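Long-range contacts in ornithine cyclodeaminase (Methanococcus maripaludis S2, PDB 3C2Q), which catalyses the NAD(+)-dependent conversion of L-ornithine to L-proline with release of ammonia: residues B[34-39]-B[52-57]; B[169-174]-B[251-256]; B[180-185]-B[205-210]. All coordinates share one frame; numbering follows the deposited sequence.

Interaction 1 belongs to the mixed beta-sheet near the start of the chain, whereas interactions 2 and 3 share the Rossmann-fold region; the centre of interaction 1 is about 37 Å from that of interaction 2 and about 49 Å from that of interaction 3. Interactions 2 and 3 both use helix 171-183, one at its N-terminal end and the other at its C-terminal end, and they touch where I208 packs on G251 and I253. Interaction 1 is buried and purely hydrocarbon. Interaction 2, also buried, is built on a carboxamide gripping backbone groups at the predicted NAD(+) site. Interaction 3 lies at the surface and joins two helices through tyrosine, leucine and alanine.

Interaction 1: B[34-39]-B[52-57]; sequences THVKVN and AVIVVY
I54 and V56 of strand 53-57 face T34, V36 and V38 of strand 34-38 across a layer of branched side chains. The I54 side chain divides at CB. Its CG2 branch, anti to the backbone N, meets V36 CG1 at 4.1 Å, the two side chains lying alongside each other and pointing opposite ways. The other branch starts with CG1 beside the backbone N and runs on extended (chi2 -178°) to CD1, which lies 3.8 Å from T34 CG2; these two side chains cross obliquely. T34 turns its methyl toward strand 53-57, while its OG1 is hydrogen-bonded to H32 O. V36 also reaches V56, more loosely, through the pair V36 CG2 and V56 CG2 at 4.4 Å. Further on, V38 and V56 approach tip to tip, with V38 CG2 and V56 CG1 3.7 Å apart. The contact is thus methyl against methyl throughout. L78 of strand 76-79 touches both V36 and I54, and V45 and I43 of strand 41-46 touch V36 and V38, so the hydrophobic layer extends beyond the two strands. All five contacting residues are buried. They occupy alternate positions, as extended strands require for a run of side chains on one side. The short strand axes pass 9.7 Å apart at 38°, too far for backbone pairing. In the sheet order, strands 62-66 and 41-46 separate these two, yet their side chains meet, consistent with the apolar interior of a strongly curved, barrel-like mixed beta-sheet.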
ATOM      1  N   THR B  34     -27.250 -18.487  13.941  1.00 25.39           N
ATOM      2  CA  THR B  34     -27.154 -19.949  14.107  1.00 26.77           C
ATOM      3  C   THR B  34     -28.378 -20.422  14.916  1.00 27.92           C
ATOM      4  O   THR B  34     -28.827 -19.705  15.821  1.00 27.74           O
ATOM      5  CB  THR B  34     -25.833 -20.319  14.828  1.00 27.27           C
ATOM      6  OG1 THR B  34     -24.720 -19.840  14.045  1.00 26.36           O
ATOM      7  CG2 THR B  34     -25.703 -21.867  15.069  1.00 26.41           C
ATOM      8  N   HIS B  35     -28.916 -21.597  14.573  1.00 28.89           N
ATOM      9  CA  HIS B  35     -29.979 -22.206  15.384  1.00 30.65           C
ATOM     10  C   HIS B  35     -29.471 -23.527  15.925  1.00 30.21           C
ATOM     11  O   HIS B  35     -28.621 -24.168  15.293  1.00 30.56           O
ATOM     12  CB  HIS B  35     -31.258 -22.424  14.569  1.00 31.04           C
ATOM     13  CG  HIS B  35     -31.843 -21.168  13.999  1.00 34.84           C
ATOM     14  ND1 HIS B  35     -32.803 -21.181  13.017  1.00 39.73           N
ATOM     15  CD2 HIS B  35     -31.595 -19.862  14.255  1.00 39.00           C
ATOM     16  CE1 HIS B  35     -33.134 -19.942  12.697  1.00 40.03           C
ATOM     17  NE2 HIS B  35     -32.407 -19.121  13.428  1.00 40.01           N
ATOM     18  N   VAL B  36     -29.948 -23.908  17.111  1.00 29.85           N
ATOM     19  CA  VAL B  36     -29.565 -25.189  17.717  1.00 29.97           C
ATOM     20  C   VAL B  36     -30.807 -26.059  18.035  1.00 30.24           C
ATOM     21  O   VAL B  36     -31.828 -25.556  18.475  1.00 29.66           O
ATOM     22  CB  VAL B  36     -28.734 -25.004  19.001  1.00 29.71           C
ATOM     23  CG1 VAL B  36     -27.300 -24.553  18.654  1.00 32.00           C
ATOM     24  CG2 VAL B  36     -29.419 -24.005  19.974  1.00 28.56           C
ATOM     25  N   LYS B  37     -30.706 -27.358  17.799  1.00 31.36           N
ATOM     26  CA  LYS B  37     -31.846 -28.240  18.051  1.00 32.84           C
ATOM     27  C   LYS B  37     -31.753 -28.784  19.463  1.00 32.42           C
ATOM     28  O   LYS B  37     -30.797 -29.484  19.824  1.00 32.00           O
ATOM     29  CB  LYS B  37     -31.907 -29.375  17.036  1.00 33.27           C
ATOM     30  CG  LYS B  37     -33.266 -30.085  17.018  1.00 35.39           C
ATOM     31  CD  LYS B  37     -33.368 -31.057  15.885  1.00 37.77           C
ATOM     32  CE  LYS B  37     -34.667 -31.855  15.958  1.00 41.24           C
ATOM     33  NZ  LYS B  37     -34.935 -32.495  14.633  1.00 40.86           N
ATOM     34  N   VAL B  38     -32.746 -28.414  20.260  1.00 33.78           N
ATOM     35  CA  VAL B  38     -32.798 -28.769  21.670  1.00 34.77           C
ATOM     36  C   VAL B  38     -34.211 -29.294  21.992  1.00 35.30           C
ATOM     37  O   VAL B  38     -35.213 -28.619  21.721  1.00 34.20           O
ATOM     38  CB  VAL B  38     -32.435 -27.553  22.575  1.00 35.06           C
ATOM     39  CG1 VAL B  38     -32.514 -27.921  24.056  1.00 35.07           C
ATOM     40  CG2 VAL B  38     -31.016 -26.999  22.214  1.00 35.04           C
ATOM     41  N   ASN B  39     -34.262 -30.490  22.580  1.00 36.15           N
ATOM     42  CA  ASN B  39     -35.540 -31.171  22.889  1.00 37.41           C
ATOM     43  C   ASN B  39     -36.460 -31.100  21.688  1.00 37.79           C
ATOM     44  O   ASN B  39     -37.590 -30.607  21.779  1.00 37.84           O
ATOM     45  CB  ASN B  39     -36.182 -30.583  24.148  1.00 37.46           C
ATOM     46  CG  ASN B  39     -35.365 -30.866  25.411  1.00 39.58           C
ATOM     47  OD1 ASN B  39     -35.194 -29.988  26.264  1.00 41.98           O
ATOM     48  ND2 ASN B  39     -34.845 -32.093  25.532  1.00 40.58           N
ATOM     49  N   ALA B  52     -16.743 -17.417  19.256  1.00 20.41           N
ATOM     50  CA  ALA B  52     -17.345 -17.508  20.571  1.00 21.57           C
ATOM     51  C   ALA B  52     -18.038 -18.884  20.721  1.00 21.93           C
ATOM     52  O   ALA B  52     -17.913 -19.764  19.867  1.00 21.40           O
ATOM     53  CB  ALA B  52     -18.335 -16.356  20.791  1.00 20.00           C
ATOM     54  N   VAL B  53     -18.740 -19.079  21.828  1.00 24.16           N
ATOM     55  CA  VAL B  53     -19.373 -20.391  22.021  1.00 25.48           C
ATOM     56  C   VAL B  53     -20.883 -20.250  22.163  1.00 24.81           C
ATOM     57  O   VAL B  53     -21.418 -19.162  22.424  1.00 25.25           O
ATOM     58  CB  VAL B  53     -18.776 -21.210  23.221  1.00 26.37           C
ATOM     59  CG1 VAL B  53     -17.296 -21.437  23.035  1.00 28.94           C
ATOM     60  CG2 VAL B  53     -19.038 -20.518  24.508  1.00 27.31           C
ATOM     61  N   ILE B  54     -21.574 -21.366  22.012  1.00 23.86           N
ATOM     62  CA  ILE B  54     -23.005 -21.312  22.174  1.00 23.40           C
ATOM     63  C   ILE B  54     -23.391 -21.948  23.513  1.00 24.85           C
ATOM     64  O   ILE B  54     -23.078 -23.128  23.768  1.00 24.20           O
ATOM     65  CB  ILE B  54     -23.695 -21.965  20.979  1.00 23.57           C
ATOM     66  CG1 ILE B  54     -23.412 -21.102  19.720  1.00 22.40           C
ATOM     67  CG2 ILE B  54     -25.221 -22.142  21.245  1.00 22.60           C
ATOM     68  CD1 ILE B  54     -24.083 -21.595  18.442  1.00 20.12           C
ATOM     69  N   VAL B  55     -24.035 -21.154  24.357  1.00 25.21           N
ATOM     70  CA  VAL B  55     -24.460 -21.622  25.675  1.00 26.82           C
ATOM     71  C   VAL B  55     -25.980 -21.807  25.569  1.00 28.08           C
ATOM     72  O   VAL B  55     -26.691 -20.911  25.113  1.00 28.10           O
ATOM     73  CB  VAL B  55     -24.033 -20.632  26.777  1.00 26.23           C
ATOM     74  CG1 VAL B  55     -24.693 -20.924  28.145  1.00 25.80           C
ATOM     75  CG2 VAL B  55     -22.495 -20.628  26.898  1.00 24.65           C
ATOM     76  N   VAL B  56     -26.437 -22.995  25.953  1.00 29.99           N
ATOM     77  CA  VAL B  56     -27.856 -23.364  25.888  1.00 31.44           C
ATOM     78  C   VAL B  56     -28.462 -23.432  27.307  1.00 32.67           C
ATOM     79  O   VAL B  56     -27.811 -23.901  28.266  1.00 32.61           O
ATOM     80  CB  VAL B  56     -28.023 -24.713  25.146  1.00 31.27           C
ATOM     81  CG1 VAL B  56     -29.495 -25.094  24.994  1.00 31.27           C
ATOM     82  CG2 VAL B  56     -27.347 -24.649  23.774  1.00 32.15           C
ATOM     83  N   TYR B  57     -29.680 -22.914  27.420  1.00 34.37           N
ATOM     84  CA  TYR B  57     -30.487 -22.957  28.636  1.00 36.27           C
ATOM     85  C   TYR B  57     -31.736 -23.777  28.279  1.00 36.38           C
ATOM     86  O   TYR B  57     -32.752 -23.213  27.919  1.00 35.71           O
ATOM     87  CB  TYR B  57     -30.873 -21.541  29.037  1.00 36.80           C
ATOM     88  CG  TYR B  57     -29.674 -20.616  29.134  1.00 38.88           C
ATOM     89  CD1 TYR B  57     -28.829 -20.659  30.242  1.00 38.86           C
ATOM     90  CD2 TYR B  57     -29.377 -19.713  28.105  1.00 40.05           C
ATOM     91  CE1 TYR B  57     -27.719 -19.818  30.333  1.00 40.08           C
ATOM     92  CE2 TYR B  57     -28.263 -18.862  28.192  1.00 39.65           C
ATOM     93  CZ  TYR B  57     -27.446 -18.929  29.306  1.00 40.17           C
ATOM     94  OH  TYR B  57     -26.350 -18.097  29.412  1.00 40.80           O
TER

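Interaction 2: B[169-174]-B[251-256]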
ATOM      1  N   ALA B 169     -15.006   4.776  18.628  1.00 19.38           N
ATOM      2  CA  ALA B 169     -13.739   5.384  18.215  1.00 20.60           C
ATOM      3  C   ALA B 169     -12.808   5.284  19.404  1.00 21.51           C
ATOM      4  O   ALA B 169     -13.100   4.519  20.344  1.00 20.79           O
ATOM      5  CB  ALA B 169     -13.963   6.848  17.770  1.00 19.99           C
ATOM      6  N   GLY B 170     -11.680   5.990  19.339  1.00 20.93           N
ATOM      7  CA  GLY B 170     -10.731   6.063  20.429  1.00 21.10           C
ATOM      8  C   GLY B 170     -10.542   7.508  20.871  1.00 20.55           C
ATOM      9  O   GLY B 170     -11.213   8.411  20.378  1.00 20.68           O
ATOM     10  N   ASN B 171      -9.567   7.708  21.749  1.00 19.93           N
ATOM     11  CA  ASN B 171      -9.195   9.006  22.273  1.00 19.62           C
ATOM     12  C   ASN B 171      -8.746   9.920  21.147  1.00 20.27           C
ATOM     13  O   ASN B 171      -9.016  11.121  21.174  1.00 19.50           O
ATOM     14  CB  ASN B 171      -8.025   8.859  23.263  1.00 19.50           C
ATOM     15  CG  ASN B 171      -7.762  10.151  24.067  1.00 18.94           C
ATOM     16  OD1 ASN B 171      -8.611  10.591  24.800  1.00 19.80           O
ATOM     17  ND2 ASN B 171      -6.572  10.727  23.932  1.00 20.01           N
ATOM     18  N   ALA B 172      -8.026   9.354  20.171  1.00 18.77           N
ATOM     19  CA  ALA B 172      -7.446  10.202  19.117  1.00 19.28           C
ATOM     20  C   ALA B 172      -8.518  10.864  18.248  1.00 18.88           C
ATOM     21  O   ALA B 172      -8.429  12.074  17.986  1.00 20.03           O
ATOM     22  CB  ALA B 172      -6.402   9.436  18.268  1.00 18.53           C
ATOM     23  N   LEU B 173      -9.531  10.109  17.817  1.00 18.88           N
ATOM     24  CA  LEU B 173     -10.617  10.715  17.072  1.00 18.99           C
ATOM     25  C   LEU B 173     -11.295  11.868  17.858  1.00 19.52           C
ATOM     26  O   LEU B 173     -11.459  12.982  17.342  1.00 17.59           O
ATOM     27  CB  LEU B 173     -11.682   9.703  16.668  1.00 18.89           C
ATOM     28  CG  LEU B 173     -12.880  10.395  15.978  1.00 22.42           C
ATOM     29  CD1 LEU B 173     -12.486  10.966  14.596  1.00 24.05           C
ATOM     30  CD2 LEU B 173     -14.051   9.517  15.797  1.00 30.27           C
ATOM     31  N   ALA B 174     -11.726  11.568  19.077  1.00 18.94           N
ATOM     32  CA  ALA B 174     -12.423  12.574  19.900  1.00 19.76           C
ATOM     33  C   ALA B 174     -11.559  13.779  20.181  1.00 19.56           C
ATOM     34  O   ALA B 174     -12.041  14.918  20.055  1.00 20.10           O
ATOM     35  CB  ALA B 174     -12.927  11.963  21.211  1.00 19.33           C
ATOM     36  N   GLY B 251      -2.752  10.964  27.347  1.00 30.66           N
ATOM     37  CA  GLY B 251      -3.759  11.864  27.874  1.00 29.10           C
ATOM     38  C   GLY B 251      -5.166  11.479  27.498  1.00 29.10           C
ATOM     39  O   GLY B 251      -5.833  12.229  26.767  1.00 30.57           O
ATOM     40  N   PRO B 252      -5.669  10.330  28.018  1.00 26.89           N
ATOM     41  CA  PRO B 252      -7.011  10.002  27.598  1.00 25.49           C
ATOM     42  C   PRO B 252      -7.939  10.968  28.317  1.00 24.87           C
ATOM     43  O   PRO B 252      -7.718  11.236  29.496  1.00 24.45           O
ATOM     44  CB  PRO B 252      -7.230   8.583  28.153  1.00 25.22           C
ATOM     45  CG  PRO B 252      -6.347   8.509  29.316  1.00 26.29           C
ATOM     46  CD  PRO B 252      -5.127   9.365  28.987  1.00 25.66           C
ATOM     47  N   ILE B 253      -8.971  11.442  27.647  1.00 23.23           N
ATOM     48  CA  ILE B 253      -9.975  12.277  28.300  1.00 23.22           C
ATOM     49  C   ILE B 253     -10.899  11.424  29.184  1.00 23.87           C
ATOM     50  O   ILE B 253     -10.912  10.184  29.083  1.00 23.46           O
ATOM     51  CB  ILE B 253     -10.777  13.122  27.263  1.00 23.18           C
ATOM     52  CG1 ILE B 253     -11.381  12.209  26.186  1.00 24.26           C
ATOM     53  CG2 ILE B 253      -9.849  14.205  26.677  1.00 21.77           C
ATOM     54  CD1 ILE B 253     -12.540  12.780  25.410  1.00 24.77           C
ATOM     55  N   PRO B 254     -11.636  12.073  30.102  1.00 24.19           N
ATOM     56  CA  PRO B 254     -12.371  11.246  31.063  1.00 23.79           C
ATOM     57  C   PRO B 254     -13.391  10.287  30.439  1.00 22.98           C
ATOM     58  O   PRO B 254     -13.662   9.243  31.026  1.00 23.89           O
ATOM     59  CB  PRO B 254     -13.033  12.289  31.986  1.00 23.88           C
ATOM     60  CG  PRO B 254     -12.131  13.538  31.845  1.00 24.08           C
ATOM     61  CD  PRO B 254     -11.769  13.521  30.385  1.00 24.34           C
ATOM     62  N   ASP B 255     -13.930  10.601  29.260  1.00 21.60           N
ATOM     63  CA  ASP B 255     -14.915   9.730  28.616  1.00 22.38           C
ATOM     64  C   ASP B 255     -14.355   8.355  28.156  1.00 22.10           C
ATOM     65  O   ASP B 255     -15.119   7.431  27.879  1.00 22.64           O
ATOM     66  CB  ASP B 255     -15.553  10.417  27.390  1.00 21.56           C
ATOM     67  CG  ASP B 255     -16.229  11.760  27.725  1.00 24.10           C
ATOM     68  OD1 ASP B 255     -17.448  11.894  27.447  1.00 24.27           O
ATOM     69  OD2 ASP B 255     -15.535  12.670  28.208  1.00 23.10           O
ATOM     70  N   VAL B 256     -13.031   8.233  28.069  1.00 22.72           N
ATOM     71  CA  VAL B 256     -12.393   7.048  27.490  1.00 23.15           C
ATOM     72  C   VAL B 256     -12.495   5.860  28.456  1.00 24.02           C
ATOM     73  O   VAL B 256     -12.240   6.020  29.664  1.00 24.39           O
ATOM     74  CB  VAL B 256     -10.917   7.380  27.136  1.00 23.50           C
ATOM     75  CG1 VAL B 256     -10.080   6.098  26.892  1.00 24.45           C
ATOM     76  CG2 VAL B 256     -10.890   8.301  25.877  1.00 22.72           C
TER
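N171 reaches from the first turn of helix 171-183 to the loop at 251-256, and its carboxamide carries both hydrogen bonds of the contact. I253 N donates to N171 OD1 at 3.0 Å with an N-H...O angle of 160°; the donor is tilted from the plane of the side-chain carbonyl. The second bond runs the other way and is longer and more bent: N171 ND2 gives to G251 O at 3.3 Å, from above the plane of that carbonyl. Accepting from one loop residue and donating to another, the carboxamide has both polar atoms engaged with main chain, which limits its rotation. CG anti to the backbone N (chi1 -169°) starts the side chain on its way to the loop.

Van der Waals contacts back the same carboxamide. P252 CA lies 3.3 Å from N171 OD1, between the two bonded loop residues, and V256 CG2 comes within 3.4 Å of the same oxygen while also touching N171 CB. The apolar contact is slighter: A174 CB, one turn along the helix, meets I253 CD1 at 4.3 Å. L243 of strand 241-244 also touches A174, I253 and V256.

Within the loop, I253 to V256 form a type I turn, with V256 N bonded to I253 O. P252 also packs on R69 of the second subunit. The passage from strand to helix 171-183 is a beta-alpha unit of the Rossmann fold; N171 and A172 at this junction, with the neighbouring D250, are predicted by similarity to bind NAD(+).

Interaction 3: B[180-185]-B[205-210]; sequences SALYGT and IYAINA
Y183 and Y206 set their side chains at about a right angle to each other where the C-terminal end of helix 171-183 meets helix 203-214. The hydroxyl end of Y183 comes nearest Y206: its OH lies 3.3 Å from Y206 CB and its CZ 3.7 Å from the same carbon, while the outer part of the Y206 ring extends clear of Y183. The Y183 ring also turns an edge to the second helix, with CE2 3.9 Å from A207 N. Over one face of this ring sits CB of the preceding L182, offset toward the rim; H203 stacks with the Y183 ring.

L182 approaches the same helix beside the tyrosine. With CG beside the backbone N (chi1 -64°) and an extended chi2, its CD1 settles against A207 CA and A210 CB, each at 4.0 Å. Alanines one turn apart thus offer a low surface to a single leucine methyl. Beyond Y183 the chain leaves the helix at G184, whose positive phi (80°) marks the turn. Y206 packs on F26 of the second subunit and N209 OD1 is bonded to its L22 N, placing this contact between two helices of the Rossmann-fold region, beside a subunit interface.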
ATOM      1  N   SER B 180      -9.856  20.542  16.678  1.00 19.37           N
ATOM      2  CA  SER B 180     -10.246  21.334  15.520  1.00 20.25           C
ATOM      3  C   SER B 180     -11.381  22.287  15.909  1.00 19.41           C
ATOM      4  O   SER B 180     -11.426  23.410  15.419  1.00 19.22           O
ATOM      5  CB  SER B 180     -10.587  20.467  14.280  1.00 20.78           C
ATOM      6  OG  SER B 180     -11.723  19.678  14.547  1.00 27.02           O
ATOM      7  N   ALA B 181     -12.260  21.861  16.812  1.00 19.62           N
ATOM      8  CA  ALA B 181     -13.334  22.739  17.299  1.00 20.19           C
ATOM      9  C   ALA B 181     -12.778  23.942  18.062  1.00 20.80           C
ATOM     10  O   ALA B 181     -13.192  25.077  17.813  1.00 20.76           O
ATOM     11  CB  ALA B 181     -14.331  21.956  18.157  1.00 19.72           C
ATOM     12  N   LEU B 182     -11.817  23.710  18.952  1.00 20.75           N
ATOM     13  CA  LEU B 182     -11.257  24.784  19.777  1.00 21.20           C
ATOM     14  C   LEU B 182     -10.298  25.656  19.022  1.00 21.37           C
ATOM     15  O   LEU B 182     -10.308  26.880  19.189  1.00 21.01           O
ATOM     16  CB  LEU B 182     -10.541  24.225  21.017  1.00 21.04           C
ATOM     17  CG  LEU B 182     -11.432  23.480  22.006  1.00 22.87           C
ATOM     18  CD1 LEU B 182     -10.544  22.966  23.153  1.00 23.18           C
ATOM     19  CD2 LEU B 182     -12.522  24.353  22.548  1.00 28.54           C
ATOM     20  N   TYR B 183      -9.424  25.037  18.217  1.00 19.79           N
ATOM     21  CA  TYR B 183      -8.312  25.749  17.604  1.00 19.82           C
ATOM     22  C   TYR B 183      -8.255  25.811  16.072  1.00 19.02           C
ATOM     23  O   TYR B 183      -7.370  26.466  15.511  1.00 18.61           O
ATOM     24  CB  TYR B 183      -6.988  25.206  18.141  1.00 20.41           C
ATOM     25  CG  TYR B 183      -6.973  25.190  19.651  1.00 23.29           C
ATOM     26  CD1 TYR B 183      -6.982  26.390  20.383  1.00 24.13           C
ATOM     27  CD2 TYR B 183      -7.011  23.989  20.350  1.00 23.57           C
ATOM     28  CE1 TYR B 183      -7.017  26.376  21.755  1.00 26.86           C
ATOM     29  CE2 TYR B 183      -7.049  23.966  21.734  1.00 25.17           C
ATOM     30  CZ  TYR B 183      -7.039  25.155  22.426  1.00 27.13           C
ATOM     31  OH  TYR B 183      -7.074  25.136  23.799  1.00 28.09           O
ATOM     32  N   GLY B 184      -9.139  25.092  15.403  1.00 19.07           N
ATOM     33  CA  GLY B 184      -9.113  25.085  13.937  1.00 19.09           C
ATOM     34  C   GLY B 184      -8.057  24.156  13.311  1.00 19.28           C
ATOM     35  O   GLY B 184      -7.857  24.188  12.069  1.00 19.81           O
ATOM     36  N   THR B 185      -7.399  23.336  14.143  1.00 18.05           N
ATOM     37  CA  THR B 185      -6.324  22.429  13.662  1.00 17.92           C
ATOM     38  C   THR B 185      -6.519  20.946  14.056  1.00 18.27           C
ATOM     39  O   THR B 185      -7.283  20.620  14.969  1.00 17.29           O
ATOM     40  CB  THR B 185      -4.931  22.833  14.225  1.00 16.81           C
ATOM     41  OG1 THR B 185      -4.960  22.766  15.657  1.00 18.52           O
ATOM     42  CG2 THR B 185      -4.547  24.239  13.815  1.00 18.50           C
ATOM     43  N   ILE B 205      -2.589  18.781  23.008  1.00 20.39           N
ATOM     44  CA  ILE B 205      -2.558  18.752  24.500  1.00 20.78           C
ATOM     45  C   ILE B 205      -3.426  19.854  25.130  1.00 21.39           C
ATOM     46  O   ILE B 205      -4.075  19.607  26.159  1.00 21.75           O
ATOM     47  CB  ILE B 205      -1.104  18.735  25.081  1.00 20.99           C
ATOM     48  CG1 ILE B 205      -1.068  18.433  26.589  1.00 20.54           C
ATOM     49  CG2 ILE B 205      -0.314  19.998  24.733  1.00 21.88           C
ATOM     50  CD1 ILE B 205      -1.728  17.118  27.013  1.00 20.43           C
ATOM     51  N   TYR B 206      -3.490  21.040  24.506  1.00 22.02           N
ATOM     52  CA  TYR B 206      -4.404  22.074  25.026  1.00 23.28           C
ATOM     53  C   TYR B 206      -5.827  21.564  24.984  1.00 22.91           C
ATOM     54  O   TYR B 206      -6.602  21.810  25.908  1.00 22.42           O
ATOM     55  CB  TYR B 206      -4.341  23.387  24.260  1.00 23.57           C
ATOM     56  CG  TYR B 206      -3.079  24.170  24.349  1.00 25.41           C
ATOM     57  CD1 TYR B 206      -2.178  23.997  25.410  1.00 25.30           C
ATOM     58  CD2 TYR B 206      -2.816  25.157  23.405  1.00 26.96           C
ATOM     59  CE1 TYR B 206      -1.031  24.721  25.480  1.00 25.86           C
ATOM     60  CE2 TYR B 206      -1.671  25.920  23.469  1.00 29.13           C
ATOM     61  CZ  TYR B 206      -0.783  25.705  24.509  1.00 27.93           C
ATOM     62  OH  TYR B 206       0.365  26.456  24.548  1.00 27.46           O
ATOM     63  N   ALA B 207      -6.195  20.835  23.919  1.00 22.15           N
ATOM     64  CA  ALA B 207      -7.562  20.316  23.815  1.00 21.43           C
ATOM     65  C   ALA B 207      -7.870  19.240  24.872  1.00 21.72           C
ATOM     66  O   ALA B 207      -8.957  19.220  25.474  1.00 20.60           O
ATOM     67  CB  ALA B 207      -7.867  19.784  22.369  1.00 22.02           C
ATOM     68  N   ILE B 208      -6.909  18.352  25.104  1.00 21.33           N
ATOM     69  CA  ILE B 208      -7.081  17.321  26.147  1.00 20.99           C
ATOM     70  C   ILE B 208      -7.194  18.032  27.525  1.00 21.53           C
ATOM     71  O   ILE B 208      -8.065  17.701  28.322  1.00 21.54           O
ATOM     72  CB  ILE B 208      -5.892  16.339  26.140  1.00 21.43           C
ATOM     73  CG1 ILE B 208      -5.921  15.470  24.854  1.00 20.69           C
ATOM     74  CG2 ILE B 208      -5.878  15.414  27.429  1.00 20.00           C
ATOM     75  CD1 ILE B 208      -4.545  14.812  24.515  1.00 20.25           C
ATOM     76  N   ASN B 209      -6.305  18.988  27.770  1.00 22.71           N
ATOM     77  CA  ASN B 209      -6.289  19.744  29.058  1.00 24.04           C
ATOM     78  C   ASN B 209      -7.642  20.409  29.314  1.00 23.91           C
ATOM     79  O   ASN B 209      -8.181  20.358  30.416  1.00 25.20           O
ATOM     80  CB  ASN B 209      -5.159  20.772  29.047  1.00 23.69           C
ATOM     81  CG  ASN B 209      -4.715  21.151  30.449  1.00 25.78           C
ATOM     82  OD1 ASN B 209      -4.699  20.301  31.336  1.00 26.51           O
ATOM     83  ND2 ASN B 209      -4.340  22.417  30.651  1.00 23.49           N
ATOM     84  N   ALA B 210      -8.225  20.969  28.264  1.00 24.60           N
ATOM     85  CA  ALA B 210      -9.518  21.639  28.349  1.00 24.41           C
ATOM     86  C   ALA B 210     -10.645  20.692  28.725  1.00 24.81           C
ATOM     87  O   ALA B 210     -11.517  21.031  29.558  1.00 23.33           O
ATOM     88  CB  ALA B 210      -9.820  22.405  27.032  1.00 24.52           C
TER